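Local coordinates for 4-hydroxybutyrate coenzyme A transferase (Shewanella oneidensis, PDB 2OAS), which binds coenzyme A and probably transfers it between acetyl-CoA and carboxylates such as 4-hydroxybutyrate, at residues A188-I193 with G212-A217; L308-T313 with Q402-I407; I349-T354 with H381-E386. All coordinates share one frame; numbering follows the deposited sequence.

Contact 3 joins two neighbouring parallel strands, 346-350 and 382-385, of a mixed sheet, and the other two contacts lie against its two faces. Contact 1 packs helix 188-200 on helix 213-220 on the face of Ala350 and Val384; its centre is about 11 Å from that of contact 3. Contact 2 sets helix 397-405 against segment 308-313 on the face of Ile383, with centres about 9 Å apart. Contacts 1 and 2 do not touch each other. Along the chain contact 1 comes first; contact 3 falls between the two segments of contact 2. Coenzyme A bonds to contact 2 and lies close to the other two, so the layered core borders its pocket.

Contact 1 (A188-I193 with G212-A217); sequences AVSLAI and GAIPDA
Ser190 of helix 188-200 packs against Ala213 and Ala217 of helix 213-220, a helix-helix contact in an alpha/beta fold. Strand 206-208 lies between the two helices in sequence. The short helical segments approach to 7.9 Å between axes and cross at -47°. Small side chains allow this close spacing. The Ser190 hydroxyl stands beside its own backbone N (chi1 -57°) and meets a methyl: OG is 3.3 Å from Ala213 CB. No hydrogen bond joins the two segments. A second layer is apolar. Ile193 and Ile214 cross obliquely, with CG2 of Ile193 3.9 Å from CG2 of Ile214. Both isoleucines also touch Ala350 of strand 346-350, which places the helix pair on the mixed sheet. The side chain of Ile214 lies about 6 Å from the bound coenzyme A between nearest atoms. At the margin, Leu191 brings CD2 to 4.5 Å from Ala217 CB. One turn further along the second helix than Ala213, that same methyl lies over the backbone of Ser190 rather than over its side chain, with Ala217 CB 3.3 Å from Ser190 O.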
loop_
_atom_site.group_PDB
_atom_site.type_symbol
_atom_site.label_atom_id
_atom_site.label_comp_id
_atom_site.label_asym_id
_atom_site.label_seq_id
_atom_site.Cartn_x
_atom_site.Cartn_y
_atom_site.Cartn_z
ATOM N N ALA A 188 -16.960 -24.537 13.469
ATOM C CA ALA A 188 -17.923 -24.654 12.371
ATOM C C ALA A 188 -17.735 -23.560 11.324
ATOM O O ALA A 188 -17.838 -23.810 10.122
ATOM C CB ALA A 188 -19.340 -24.603 12.910
ATOM N N VAL A 189 -17.466 -22.347 11.790
ATOM C CA VAL A 189 -17.263 -21.206 10.904
ATOM C C VAL A 189 -15.956 -21.352 10.138
ATOM O O VAL A 189 -15.913 -21.137 8.928
ATOM C CB VAL A 189 -17.227 -19.896 11.700
ATOM C CG1 VAL A 189 -16.997 -18.732 10.763
ATOM C CG2 VAL A 189 -18.526 -19.724 12.462
ATOM N N SER A 190 -14.896 -21.714 10.857
ATOM C CA SER A 190 -13.574 -21.914 10.270
ATOM C C SER A 190 -13.647 -22.912 9.111
ATOM O O SER A 190 -13.104 -22.668 8.041
ATOM C CB SER A 190 -12.603 -22.438 11.334
ATOM O OG SER A 190 -12.526 -21.556 12.438
ATOM N N LEU A 191 -14.317 -24.038 9.336
ATOM C CA LEU A 191 -14.460 -25.045 8.298
ATOM C C LEU A 191 -15.134 -24.447 7.073
ATOM O O LEU A 191 -14.687 -24.649 5.942
ATOM C CB LEU A 191 -15.293 -26.226 8.803
ATOM C CG LEU A 191 -14.603 -27.590 8.924
ATOM C CD1 LEU A 191 -14.047 -28.003 7.559
ATOM C CD2 LEU A 191 -13.489 -27.510 9.974
ATOM N N ALA A 192 -16.216 -23.714 7.303
ATOM C CA ALA A 192 -16.963 -23.093 6.226
ATOM C C ALA A 192 -16.048 -22.184 5.415
ATOM O O ALA A 192 -15.965 -22.306 4.195
ATOM C CB ALA A 192 -18.137 -22.306 6.795
ATOM N N ILE A 193 -15.354 -21.277 6.092
ATOM C CA ILE A 193 -14.442 -20.366 5.418
ATOM C C ILE A 193 -13.332 -21.139 4.712
ATOM O O ILE A 193 -12.919 -20.782 3.611
ATOM C CB ILE A 193 -13.803 -19.407 6.420
ATOM C CG1 ILE A 193 -14.901 -18.610 7.123
ATOM C CG2 ILE A 193 -12.807 -18.512 5.715
ATOM C CD1 ILE A 193 -14.431 -17.859 8.343
ATOM N N GLY A 212 -3.774 -20.213 12.773
ATOM C CA GLY A 212 -5.127 -20.157 13.284
ATOM C C GLY A 212 -6.012 -21.248 12.727
ATOM O O GLY A 212 -5.593 -22.069 11.905
ATOM N N ALA A 213 -7.261 -21.238 13.180
ATOM C CA ALA A 213 -8.262 -22.210 12.764
ATOM C C ALA A 213 -8.596 -22.082 11.278
ATOM O O ALA A 213 -8.710 -23.085 10.574
ATOM C CB ALA A 213 -9.522 -22.021 13.597
ATOM N N ILE A 214 -8.760 -20.848 10.812
ATOM C CA ILE A 214 -9.083 -20.612 9.410
ATOM C C ILE A 214 -8.014 -21.211 8.496
ATOM O O ILE A 214 -8.309 -22.059 7.656
ATOM C CB ILE A 214 -9.242 -19.103 9.139
ATOM C CG1 ILE A 214 -10.419 -18.577 9.962
ATOM C CG2 ILE A 214 -9.437 -18.846 7.650
ATOM C CD1 ILE A 214 -10.644 -17.083 9.856
ATOM N N PRO A 215 -6.760 -20.783 8.662
ATOM C CA PRO A 215 -5.676 -21.319 7.832
ATOM C C PRO A 215 -5.653 -22.845 7.844
ATOM O O PRO A 215 -5.530 -23.469 6.797
ATOM C CB PRO A 215 -4.428 -20.718 8.472
ATOM C CG PRO A 215 -4.931 -19.379 8.952
ATOM C CD PRO A 215 -6.263 -19.730 9.568
ATOM N N ASP A 216 -5.776 -23.447 9.026
ATOM C CA ASP A 216 -5.759 -24.904 9.128
ATOM C C ASP A 216 -6.883 -25.541 8.331
ATOM O O ASP A 216 -6.664 -26.499 7.586
ATOM C CB ASP A 216 -5.876 -25.357 10.585
ATOM C CG ASP A 216 -4.653 -25.010 11.405
ATOM O OD1 ASP A 216 -3.519 -25.225 10.921
ATOM O OD2 ASP A 216 -4.827 -24.536 12.542
ATOM N N ALA A 217 -8.091 -25.013 8.505
ATOM C CA ALA A 217 -9.254 -25.524 7.798
ATOM C C ALA A 217 -8.996 -25.440 6.304
ATOM O O ALA A 217 -9.385 -26.330 5.550
ATOM C CB ALA A 217 -10.491 -24.714 8.170
#

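Contact 2 (L308-T313 with Q402-I407); sequences LQVDLT and QALINI. With COA (coenzyme A), chain C.
Leu404 points a methyl group at a backbone carbonyl: its CD1 lies 3.1 Å from Asp311 O. The same methyl is 3.6 Å from Leu312 C, so it rests on the backbone of Asp311 and Leu312. No hydrogen bond links the two segments. Beside this, Leu312 CD2 meets Ile405 CG2 at 3.5 Å, and the two side chains lie at a slant to each other. The carboxylate of Asp311 turns to its own loop, where OD1 accepts from the backbone N of Gln315. At the start of segment 308-313 the chain meets coenzyme A. The cofactor gives a nearly straight bond from its adenine amino group, N6A, to Leu308 O at 2.6 Å. Leu308 CD2 touches two separate parts of the cofactor: it is 3.5 Å from CDP, one methyl of the pantetheine dimethyl group, and 3.8 Å from C8A of the adenine. An alanine here would probably leave CDP and C8A without this apolar partner and open a gap between them, although the backbone bond to N6A could remain. Leu308 and Gln309 face Cys317 together in a classic beta bulge. Strand 309-311 runs between strands 363-364 and 316-317. Val310 of this small sheet and Leu404 of helix 397-405 meet each other and both pack on Ile383 of strand 382-385.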
loop_
_atom_site.group_PDB
_atom_site.type_symbol
_atom_site.label_atom_id
_atom_site.label_comp_id
_atom_site.label_asym_id
_atom_site.label_seq_id
_atom_site.Cartn_x
_atom_site.Cartn_y
_atom_site.Cartn_z
ATOM N N LEU A 308 -9.911 -7.787 11.151
ATOM C CA LEU A 308 -10.770 -7.553 12.289
ATOM C C LEU A 308 -12.085 -6.905 11.872
ATOM O O LEU A 308 -13.141 -7.303 12.328
ATOM C CB LEU A 308 -10.067 -6.641 13.296
ATOM C CG LEU A 308 -8.768 -7.219 13.853
ATOM C CD1 LEU A 308 -7.997 -6.119 14.554
ATOM C CD2 LEU A 308 -9.064 -8.396 14.783
ATOM N N GLN A 309 -12.018 -5.903 11.012
ATOM C CA GLN A 309 -13.225 -5.210 10.559
ATOM C C GLN A 309 -13.093 -4.727 9.112
ATOM O O GLN A 309 -12.046 -4.218 8.697
ATOM C CB GLN A 309 -13.510 -4.022 11.482
ATOM C CG GLN A 309 -14.685 -3.128 11.082
ATOM C CD GLN A 309 -14.873 -1.937 12.044
ATOM O OE1 GLN A 309 -13.978 -1.089 12.196
ATOM N NE2 GLN A 309 -16.033 -1.880 12.698
ATOM N N VAL A 310 -14.171 -4.894 8.348
ATOM C CA VAL A 310 -14.210 -4.474 6.946
ATOM C C VAL A 310 -15.464 -3.646 6.670
ATOM O O VAL A 310 -16.559 -4.041 7.076
ATOM C CB VAL A 310 -14.245 -5.691 6.020
ATOM C CG1 VAL A 310 -14.103 -5.239 4.589
ATOM C CG2 VAL A 310 -13.141 -6.681 6.406
ATOM N N ASP A 311 -15.319 -2.518 5.974
ATOM C CA ASP A 311 -16.477 -1.684 5.670
ATOM C C ASP A 311 -17.131 -2.079 4.345
ATOM O O ASP A 311 -16.539 -2.803 3.547
ATOM C CB ASP A 311 -16.100 -0.188 5.662
ATOM C CG ASP A 311 -15.245 0.208 4.468
ATOM O OD1 ASP A 311 -14.947 -0.664 3.623
ATOM O OD2 ASP A 311 -14.862 1.396 4.374
ATOM N N LEU A 312 -18.348 -1.607 4.110
ATOM C CA LEU A 312 -19.065 -1.961 2.890
ATOM C C LEU A 312 -18.340 -1.540 1.637
ATOM O O LEU A 312 -18.789 -1.821 0.531
ATOM C CB LEU A 312 -20.462 -1.327 2.881
ATOM C CG LEU A 312 -21.415 -1.871 3.942
ATOM C CD1 LEU A 312 -22.746 -1.138 3.905
ATOM C CD2 LEU A 312 -21.599 -3.360 3.689
ATOM N N THR A 313 -17.204 -0.884 1.787
ATOM C CA THR A 313 -16.512 -0.412 0.608
ATOM C C THR A 313 -15.276 -1.253 0.296
ATOM O O THR A 313 -14.761 -1.236 -0.822
ATOM C CB THR A 313 -16.180 1.097 0.781
ATOM O OG1 THR A 313 -16.184 1.720 -0.494
ATOM C CG2 THR A 313 -14.834 1.318 1.445
ATOM N N GLN A 402 -22.794 -4.367 -2.253
ATOM C CA GLN A 402 -23.755 -5.431 -2.496
ATOM C C GLN A 402 -23.131 -6.794 -2.197
ATOM O O GLN A 402 -23.689 -7.577 -1.425
ATOM C CB GLN A 402 -24.252 -5.374 -3.943
ATOM C CG GLN A 402 -25.246 -6.456 -4.289
ATOM C CD GLN A 402 -26.490 -6.409 -3.408
ATOM O OE1 GLN A 402 -27.341 -5.524 -3.542
ATOM N NE2 GLN A 402 -26.595 -7.368 -2.490
ATOM N N ALA A 403 -21.964 -7.071 -2.789
ATOM C CA ALA A 403 -21.290 -8.357 -2.585
ATOM C C ALA A 403 -20.924 -8.615 -1.129
ATOM O O ALA A 403 -21.024 -9.741 -0.642
ATOM C CB ALA A 403 -20.035 -8.443 -3.449
ATOM N N LEU A 404 -20.493 -7.569 -0.434
ATOM C CA LEU A 404 -20.126 -7.710 0.953
ATOM C C LEU A 404 -21.313 -8.069 1.843
ATOM O O LEU A 404 -21.211 -8.969 2.678
ATOM C CB LEU A 404 -19.462 -6.436 1.459
ATOM C CG LEU A 404 -18.006 -6.269 1.046
ATOM C CD1 LEU A 404 -17.447 -4.988 1.619
ATOM C CD2 LEU A 404 -17.210 -7.465 1.539
ATOM N N ILE A 405 -22.438 -7.384 1.675
ATOM C CA ILE A 405 -23.585 -7.697 2.504
ATOM C C ILE A 405 -24.094 -9.117 2.222
ATOM O O ILE A 405 -24.825 -9.684 3.032
ATOM C CB ILE A 405 -24.746 -6.701 2.305
ATOM C CG1 ILE A 405 -25.329 -6.850 0.920
ATOM C CG2 ILE A 405 -24.249 -5.276 2.457
ATOM C CD1 ILE A 405 -26.486 -5.926 0.697
ATOM N N ASN A 406 -23.703 -9.704 1.094
ATOM C CA ASN A 406 -24.140 -11.059 0.781
ATOM C C ASN A 406 -23.362 -12.129 1.540
ATOM O O ASN A 406 -23.804 -13.276 1.604
ATOM C CB ASN A 406 -24.049 -11.348 -0.716
ATOM C CG ASN A 406 -25.134 -10.642 -1.512
ATOM O OD1 ASN A 406 -26.290 -10.558 -1.077
ATOM N ND2 ASN A 406 -24.771 -10.140 -2.695
ATOM N N ILE A 407 -22.211 -11.769 2.101
ATOM C CA ILE A 407 -21.429 -12.735 2.872
ATOM C C ILE A 407 -21.429 -12.334 4.347
ATOM O O ILE A 407 -20.803 -12.974 5.189
ATOM C CB ILE A 407 -19.955 -12.861 2.361
ATOM C CG1 ILE A 407 -19.213 -11.535 2.545
ATOM C CG2 ILE A 407 -19.940 -13.315 0.900
ATOM C CD1 ILE A 407 -17.769 -11.579 2.084
HETATM N N1A COA C . -15.130 -5.671 16.613
HETATM C C2A COA C . -15.121 -5.948 18.048
HETATM N N3A COA C . -14.322 -7.130 18.431
HETATM C C4A COA C . -13.620 -7.964 17.440
HETATM C C5A COA C . -13.624 -7.673 16.028
HETATM C C6A COA C . -14.427 -6.497 15.616
HETATM N N6A COA C . -14.510 -6.133 14.250
HETATM N N7A COA C . -12.880 -8.616 15.338
HETATM C C8A COA C . -12.395 -9.477 16.337
HETATM N N9A COA C . -12.826 -9.098 17.630
HETATM C C1B COA C . -12.548 -9.738 18.900
HETATM C C2B COA C . -12.885 -11.248 19.093
HETATM O O2B COA C . -13.957 -11.458 19.941
HETATM C C3B COA C . -11.601 -11.929 19.565
HETATM O O3B COA C . -11.827 -12.635 20.826
HETATM P P3B COA C . -10.704 -13.449 21.590
HETATM O O7A COA C . -10.054 -14.506 20.791
HETATM O O8A COA C . -9.644 -12.502 22.050
HETATM O O9A COA C . -11.301 -14.031 22.784
HETATM C C4B COA C . -10.557 -10.881 19.646
HETATM O O4B COA C . -11.122 -9.617 19.260
HETATM C C5B COA C . -9.435 -11.538 18.734
HETATM O O5B COA C . -9.880 -11.686 17.375
HETATM P P1A COA C . -9.444 -12.874 16.301
HETATM O O1A COA C . -9.708 -14.210 16.761
HETATM O O2A COA C . -10.137 -12.704 14.968
HETATM O O3A COA C . -7.896 -12.603 16.142
HETATM P P2A COA C . -6.965 -13.428 15.207
HETATM O O4A COA C . -5.913 -14.051 16.005
HETATM O O5A COA C . -7.693 -14.472 14.511
HETATM O O6A COA C . -6.412 -12.660 14.084
HETATM C CBP COA C . -5.781 -10.559 12.827
HETATM C CCP COA C . -6.890 -11.726 13.116
HETATM C CDP COA C . -5.936 -9.932 14.257
HETATM C CEP COA C . -6.302 -9.526 11.735
HETATM C CAP COA C . -4.220 -11.145 12.591
HETATM O OAP COA C . -4.406 -11.877 11.340
HETATM C C9P COA C . -3.167 -10.058 12.349
HETATM O O9P COA C . -2.392 -9.801 13.258
HETATM N N8P COA C . -3.146 -9.431 11.077
HETATM C C7P COA C . -2.296 -8.397 10.502
HETATM C C6P COA C . -1.519 -8.751 9.180
HETATM C C5P COA C . -0.232 -9.445 9.362
HETATM O O5P COA C . 0.749 -9.132 8.678
HETATM N N4P COA C . -0.228 -10.467 10.377
HETATM C C3P COA C . 0.824 -11.346 10.865
HETATM C C2P COA C . 1.642 -12.140 9.778
HETATM S S1P COA C . 3.438 -11.916 9.932
#

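Contact 3 (I349-T354 with H381-E386); sequences IALPST and HYIVTE
Glu386 and Ser353 meet through two similar first torsions. Glu386 CG stands between its backbone N and carbonyl carbon (chi1 67°), and a bend at chi2 turns the carboxylate towards Ser353. Ser353 OG takes the same position on its own residue (chi1 68°). OE1 of Glu386 accepts a hydrogen bond from Ser353 N at 2.6 Å, met on the syn side and 16° out of the carboxylate plane. OE2 accepts a weak bond from Ser353 OG at 2.9 Å. Both oxygens therefore bond to Ser353, in the loop after strand 346-350. This link lies just beyond a parallel strand pair of the mixed sheet, 346-350 beside 382-385. Ile349 N donates to Tyr382 O at 2.9 Å, and Ile349 O accepts from Val384 N. Leu351 N donates to Val384 O, almost in line with the carbonyl. Ile349 and Ile383 share one face of the sheet. On the other face Ala350 CB is packed tightly on Val384 CG2, at 3.2 Å, under helix 188-200. Pro352 touches Arg362, a coenzyme A-binding residue, and Ser353 bonds to Arg362 through its backbone. Thr385 CG2 lies 3.3 Å from Ser353 CB.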
loop_
_atom_site.group_PDB
_atom_site.type_symbol
_atom_site.label_atom_id
_atom_site.label_comp_id
_atom_site.label_asym_id
_atom_site.label_seq_id
_atom_site.Cartn_x
_atom_site.Cartn_y
_atom_site.Cartn_z
ATOM N N ILE A 349 -8.993 -12.103 1.876
ATOM C CA ILE A 349 -9.089 -11.669 3.255
ATOM C C ILE A 349 -10.202 -12.526 3.834
ATOM O O ILE A 349 -11.363 -12.341 3.478
ATOM C CB ILE A 349 -9.505 -10.198 3.371
ATOM C CG1 ILE A 349 -8.396 -9.300 2.845
ATOM C CG2 ILE A 349 -9.744 -9.844 4.822
ATOM C CD1 ILE A 349 -7.227 -9.219 3.785
ATOM N N ALA A 350 -9.828 -13.468 4.704
ATOM C CA ALA A 350 -10.768 -14.392 5.338
ATOM C C ALA A 350 -11.014 -14.052 6.800
ATOM O O ALA A 350 -10.076 -13.913 7.582
ATOM C CB ALA A 350 -10.247 -15.816 5.230
ATOM N N LEU A 351 -12.283 -13.923 7.165
ATOM C CA LEU A 351 -12.626 -13.617 8.546
ATOM C C LEU A 351 -14.050 -14.042 8.864
ATOM O O LEU A 351 -14.885 -14.171 7.975
ATOM C CB LEU A 351 -12.468 -12.126 8.815
ATOM C CG LEU A 351 -13.497 -11.164 8.219
ATOM C CD1 LEU A 351 -13.099 -9.762 8.623
ATOM C CD2 LEU A 351 -13.560 -11.277 6.709
ATOM N N PRO A 352 -14.337 -14.303 10.144
ATOM C CA PRO A 352 -15.693 -14.712 10.548
ATOM C C PRO A 352 -16.672 -13.562 10.295
ATOM O O PRO A 352 -16.322 -12.413 10.500
ATOM C CB PRO A 352 -15.530 -14.987 12.041
ATOM C CG PRO A 352 -14.105 -15.436 12.155
ATOM C CD PRO A 352 -13.386 -14.456 11.262
ATOM N N SER A 353 -17.886 -13.854 9.854
ATOM C CA SER A 353 -18.836 -12.764 9.611
ATOM C C SER A 353 -19.098 -11.952 10.885
ATOM O O SER A 353 -19.423 -10.774 10.807
ATOM C CB SER A 353 -20.170 -13.291 9.057
ATOM O OG SER A 353 -20.897 -14.048 10.012
ATOM N N THR A 354 -18.958 -12.574 12.055
ATOM C CA THR A 354 -19.202 -11.846 13.303
ATOM C C THR A 354 -18.091 -11.984 14.333
ATOM O O THR A 354 -17.047 -12.585 14.080
ATOM C CB THR A 354 -20.513 -12.304 13.986
ATOM O OG1 THR A 354 -20.356 -13.650 14.463
ATOM C CG2 THR A 354 -21.680 -12.233 13.012
ATOM N N HIS A 381 -8.933 -7.847 -3.136
ATOM C CA HIS A 381 -9.294 -8.669 -4.266
ATOM C C HIS A 381 -10.481 -9.501 -3.804
ATOM O O HIS A 381 -11.604 -9.243 -4.203
ATOM C CB HIS A 381 -8.118 -9.575 -4.682
ATOM C CG HIS A 381 -8.408 -10.447 -5.866
ATOM N ND1 HIS A 381 -7.472 -11.300 -6.410
ATOM C CD2 HIS A 381 -9.535 -10.603 -6.607
ATOM C CE1 HIS A 381 -8.007 -11.941 -7.435
ATOM N NE2 HIS A 381 -9.259 -11.536 -7.574
ATOM N N TYR A 382 -10.230 -10.493 -2.955
ATOM C CA TYR A 382 -11.304 -11.335 -2.434
ATOM C C TYR A 382 -11.484 -11.166 -0.940
ATOM O O TYR A 382 -10.537 -10.882 -0.213
ATOM C CB TYR A 382 -11.037 -12.810 -2.668
ATOM C CG TYR A 382 -11.398 -13.349 -4.018
ATOM C CD1 TYR A 382 -10.403 -13.606 -4.970
ATOM C CD2 TYR A 382 -12.721 -13.662 -4.333
ATOM C CE1 TYR A 382 -10.709 -14.164 -6.192
ATOM C CE2 TYR A 382 -13.047 -14.227 -5.564
ATOM C CZ TYR A 382 -12.030 -14.475 -6.490
ATOM O OH TYR A 382 -12.316 -15.030 -7.717
ATOM N N ILE A 383 -12.708 -11.378 -0.490
ATOM C CA ILE A 383 -13.047 -11.315 0.919
ATOM C C ILE A 383 -13.982 -12.498 1.124
ATOM O O ILE A 383 -14.993 -12.603 0.447
ATOM C CB ILE A 383 -13.748 -10.002 1.270
ATOM C CG1 ILE A 383 -12.712 -8.879 1.295
ATOM C CG2 ILE A 383 -14.439 -10.108 2.624
ATOM C CD1 ILE A 383 -13.270 -7.554 1.676
ATOM N N VAL A 384 -13.620 -13.409 2.024
ATOM C CA VAL A 384 -14.439 -14.594 2.276
ATOM C C VAL A 384 -14.919 -14.685 3.715
ATOM O O VAL A 384 -14.241 -14.273 4.653
ATOM C CB VAL A 384 -13.687 -15.899 1.977
ATOM C CG1 VAL A 384 -13.231 -15.941 0.543
ATOM C CG2 VAL A 384 -12.502 -16.013 2.899
ATOM N N THR A 385 -16.089 -15.275 3.865
ATOM C CA THR A 385 -16.720 -15.453 5.155
ATOM C C THR A 385 -17.383 -16.819 5.107
ATOM O O THR A 385 -17.421 -17.463 4.051
ATOM C CB THR A 385 -17.784 -14.355 5.364
ATOM O OG1 THR A 385 -17.131 -13.124 5.713
ATOM C CG2 THR A 385 -18.759 -14.725 6.442
ATOM N N GLU A 386 -17.901 -17.270 6.245
ATOM C CA GLU A 386 -18.571 -18.559 6.300
ATOM C C GLU A 386 -19.774 -18.572 5.345
ATOM O O GLU A 386 -20.352 -19.622 5.080
ATOM C CB GLU A 386 -19.025 -18.859 7.737
ATOM C CG GLU A 386 -20.122 -17.935 8.281
ATOM C CD GLU A 386 -19.614 -16.916 9.300
ATOM O OE1 GLU A 386 -18.679 -16.157 8.975
ATOM O OE2 GLU A 386 -20.165 -16.873 10.435
#